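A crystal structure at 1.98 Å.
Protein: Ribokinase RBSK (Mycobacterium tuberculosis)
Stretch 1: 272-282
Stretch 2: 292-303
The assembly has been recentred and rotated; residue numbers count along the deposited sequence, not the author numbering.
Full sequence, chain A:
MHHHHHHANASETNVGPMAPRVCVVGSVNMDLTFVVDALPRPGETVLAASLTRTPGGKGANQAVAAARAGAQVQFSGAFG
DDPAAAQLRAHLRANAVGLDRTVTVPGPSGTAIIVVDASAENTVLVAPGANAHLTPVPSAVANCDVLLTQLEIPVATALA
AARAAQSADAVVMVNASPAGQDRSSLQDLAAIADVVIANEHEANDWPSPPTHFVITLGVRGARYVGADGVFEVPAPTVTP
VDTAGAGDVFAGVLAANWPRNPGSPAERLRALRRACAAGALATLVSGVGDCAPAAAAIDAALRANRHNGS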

# COMPACT_ATOMS: atom_id res chain seq x y z
N LEU A 272 20.95 10.93 25.07
CA LEU A 272 21.30 11.13 23.65
C LEU A 272 22.19 10.02 23.08
O LEU A 272 21.94 9.53 21.98
CB LEU A 272 21.93 12.52 23.42
CG LEU A 272 21.02 13.75 23.65
CD1 LEU A 272 21.85 15.00 23.93
CD2 LEU A 272 20.10 14.00 22.44
N ARG A 273 23.21 9.62 23.85
CA ARG A 273 24.09 8.51 23.44
C ARG A 273 23.32 7.21 23.26
O ARG A 273 23.53 6.50 22.28
CB ARG A 273 25.24 8.31 24.44
CG ARG A 273 26.33 9.37 24.26
CD ARG A 273 27.35 9.38 25.40
NE ARG A 273 28.36 10.41 25.13
CZ ARG A 273 29.28 10.84 26.00
NH1 ARG A 273 29.33 10.35 27.23
NH2 ARG A 273 30.16 11.77 25.62
N ARG A 274 22.44 6.90 24.21
CA ARG A 274 21.66 5.67 24.16
C ARG A 274 20.68 5.70 22.99
O ARG A 274 20.53 4.71 22.28
CB ARG A 274 20.94 5.45 25.49
CG ARG A 274 21.93 5.09 26.63
CD ARG A 274 21.26 4.87 27.97
NE ARG A 274 20.47 3.65 27.96
CZ ARG A 274 20.96 2.41 28.08
NH1 ARG A 274 22.27 2.22 28.22
NH2 ARG A 274 20.13 1.37 28.03
N ALA A 275 20.03 6.84 22.77
CA ALA A 275 19.08 6.98 21.67
C ALA A 275 19.80 6.84 20.33
O ALA A 275 19.31 6.16 19.41
CB ALA A 275 18.32 8.34 21.78
N CYS A 276 21.00 7.43 20.23
CA CYS A 276 21.81 7.31 19.00
C CYS A 276 22.19 5.85 18.73
O CYS A 276 22.06 5.38 17.60
CB CYS A 276 23.07 8.19 19.06
SG CYS A 276 22.77 9.91 18.66
N ALA A 277 22.63 5.14 19.76
CA ALA A 277 22.98 3.73 19.61
C ALA A 277 21.78 2.88 19.21
O ALA A 277 21.90 2.03 18.34
CB ALA A 277 23.63 3.16 20.89
N ALA A 278 20.64 3.10 19.86
CA ALA A 278 19.44 2.31 19.57
C ALA A 278 18.93 2.54 18.15
O ALA A 278 18.55 1.58 17.45
CB ALA A 278 18.34 2.58 20.59
N GLY A 279 18.96 3.79 17.71
CA GLY A 279 18.61 4.14 16.34
C GLY A 279 19.46 3.43 15.31
O GLY A 279 18.94 2.93 14.29
N ALA A 280 20.76 3.35 15.57
CA ALA A 280 21.68 2.64 14.68
C ALA A 280 21.33 1.15 14.58
O ALA A 280 21.21 0.59 13.48
CB ALA A 280 23.13 2.83 15.15
N LEU A 281 21.16 0.52 15.75
CA LEU A 281 20.74 -0.88 15.85
C LEU A 281 19.43 -1.15 15.12
O LEU A 281 19.24 -2.22 14.51
CB LEU A 281 20.57 -1.27 17.33
CG LEU A 281 21.81 -1.38 18.21
CD1 LEU A 281 21.43 -1.81 19.61
CD2 LEU A 281 22.86 -2.35 17.62
N ALA A 282 18.53 -0.17 15.18
CA ALA A 282 17.22 -0.28 14.53
C ALA A 282 17.36 -0.36 13.00
O ALA A 282 16.53 -0.96 12.34
CB ALA A 282 16.34 0.91 14.95
N ALA A 292 12.99 -2.22 17.39
CA ALA A 292 13.58 -1.61 18.59
C ALA A 292 14.39 -2.64 19.40
O ALA A 292 13.90 -3.73 19.68
CB ALA A 292 12.51 -0.97 19.45
N PRO A 293 15.64 -2.29 19.77
CA PRO A 293 16.46 -3.22 20.51
C PRO A 293 16.10 -3.26 21.99
O PRO A 293 15.53 -2.31 22.55
CB PRO A 293 17.87 -2.64 20.31
CG PRO A 293 17.63 -1.18 20.27
CD PRO A 293 16.35 -1.03 19.48
N ALA A 294 16.47 -4.36 22.64
CA ALA A 294 16.30 -4.48 24.09
C ALA A 294 17.34 -3.60 24.80
O ALA A 294 18.37 -3.25 24.21
CB ALA A 294 16.42 -5.95 24.54
N ALA A 295 17.06 -3.24 26.05
CA ALA A 295 17.96 -2.38 26.81
C ALA A 295 19.39 -2.96 26.84
O ALA A 295 20.37 -2.21 26.71
CB ALA A 295 17.44 -2.18 28.22
N ALA A 296 19.50 -4.28 27.01
CA ALA A 296 20.81 -4.93 27.08
C ALA A 296 21.58 -4.83 25.77
O ALA A 296 22.81 -4.72 25.79
CB ALA A 296 20.65 -6.38 27.50
N ALA A 297 20.88 -4.86 24.63
CA ALA A 297 21.51 -4.65 23.32
C ALA A 297 22.06 -3.23 23.16
O ALA A 297 23.11 -3.02 22.56
CB ALA A 297 20.54 -4.99 22.18
N ILE A 298 21.32 -2.25 23.69
CA ILE A 298 21.76 -0.85 23.69
C ILE A 298 23.05 -0.72 24.52
O ILE A 298 24.05 -0.14 24.05
CB ILE A 298 20.65 0.09 24.25
CG1 ILE A 298 19.39 0.05 23.35
CG2 ILE A 298 21.17 1.51 24.40
CD1 ILE A 298 18.16 0.70 24.00
N ASP A 299 23.03 -1.27 25.74
CA ASP A 299 24.21 -1.31 26.62
C ASP A 299 25.41 -1.91 25.91
O ASP A 299 26.49 -1.32 25.92
CB ASP A 299 23.93 -2.13 27.88
CG ASP A 299 22.94 -1.47 28.80
OD1 ASP A 299 22.73 -0.24 28.67
OD2 ASP A 299 22.38 -2.18 29.66
N ALA A 300 25.21 -3.08 25.31
CA ALA A 300 26.25 -3.83 24.61
C ALA A 300 26.84 -3.07 23.43
O ALA A 300 28.05 -3.15 23.19
CB ALA A 300 25.71 -5.18 24.15
N ALA A 301 26.00 -2.34 22.70
CA ALA A 301 26.45 -1.54 21.56
C ALA A 301 27.24 -0.32 22.01
O ALA A 301 28.17 0.11 21.34
CB ALA A 301 25.26 -1.11 20.70
N LEU A 302 26.87 0.23 23.16
CA LEU A 302 27.62 1.34 23.73
C LEU A 302 28.97 0.87 24.29
O LEU A 302 29.98 1.56 24.10
CB LEU A 302 26.81 2.08 24.79
CG LEU A 302 25.64 2.95 24.31
CD1 LEU A 302 24.85 3.43 25.51
CD2 LEU A 302 26.12 4.13 23.49
N ARG A 303 29.00 -0.30 24.94
CA ARG A 303 30.25 -0.89 25.43
C ARG A 303 31.24 -1.05 24.28
O ARG A 303 32.38 -0.60 24.37
CB ARG A 303 30.02 -2.25 26.08
CG ARG A 303 29.68 -2.22 27.56
CD ARG A 303 29.92 -3.60 28.25
NE ARG A 303 29.67 -4.76 27.39
CZ ARG A 303 28.48 -5.34 27.18
NH1 ARG A 303 27.37 -4.86 27.77
NH2 ARG A 303 28.39 -6.39 26.37

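The contact centres on Ala278 and Ile298, whose CA atoms lie 5.7 Å apart, the nearest backbone pairing between the stretches. Here the helix of 272-282 meets the helix 295-303 at 102°, close to perpendicular, with a closest axial approach of 9.1 Å. Crossing helices of this kind touch over a short patch, and the 550 Å² buried, both sides summed, is correspondingly compact. A small residue, Ala278, faces a larger one, Ile298, at the crossing point. The CB of Ala278 lies 3.9 Å from CG1 of Ile298 and 3.8 Å from CG of Pro293, so the methyl of Ala278 rests against both Ile298 and Pro293, which adjoin each other. Ile298 points its CA-to-CB bond toward the first helix and, with chi1 at -63° (m) and chi2 at 167° (t), is buried along with Ala278.

One turn further along the first helix, Leu281 also points toward the second stretch. Its m,t rotamer, with chi1 at -69° and chi2 at -179°, carries CD1 into a pocket whose limits can be measured directly: CD1 of Leu281 is 3.7 Å from CB of Pro293, 4.0 Å from CB of Ala301, and 4.2 Å from CB of Ala297. CD1 of Leu281 also comes within 3.6 Å of O of Ala297, a packing contact against backbone. The carbonyl is already engaged, since Ala301 N donates to Ala297 O at 3.0 Å within the helix. Alanines at 297 and 301 leave room for the leucine, while Pro293, in the loop before the N-cap residue Ala294, supplies a compact apolar ring that reaches both Ala278 and Leu281.

On the other flank of the crossing, Leu302 performs the reciprocal task. It too is m,t (chi1 -72°, chi2 172°) and points toward the first helix, where CD2 of Leu302 packs 3.7 Å from CB of Ala277 and 3.7 Å from the carbonyl O of Arg273. Ala277 points toward Leu302, and its short side chain admits the leucine close to the helix backbone. The other methyl of Leu302, CD1, rests 3.5 Å from CG of Arg274, so the aliphatic part of the arginine extends the apolar surface.

Arg274 then converts that surface into the polar edge. Its CA-to-CB bond runs sideways, but chi3 at 69° (p), after m and t, bends the chain so that its end approaches the second helix and sits among Ala295, Ile298, Asp299 and Leu302. It has the largest area covered by the opposing stretch, 99 Å². CG2 of Ile298 lies over one face of the guanidinium, 3.8 Å from NH2 of Arg274, whereas OD1 of Asp299 lies at its edge, near the plane where N-H groups can donate. NH1 of Arg274 gives OD1 of Asp299 a short hydrogen bond of 2.5 Å at 161°, forming a salt bridge; NH2 adds a weak one to the same OD1, 3.1 Å at 128°. Asp299 has its CA-to-CB bond directed away, yet its carboxylate returns to meet the arginine. NE of Arg274 is hydrogen-bonded elsewhere in the structure.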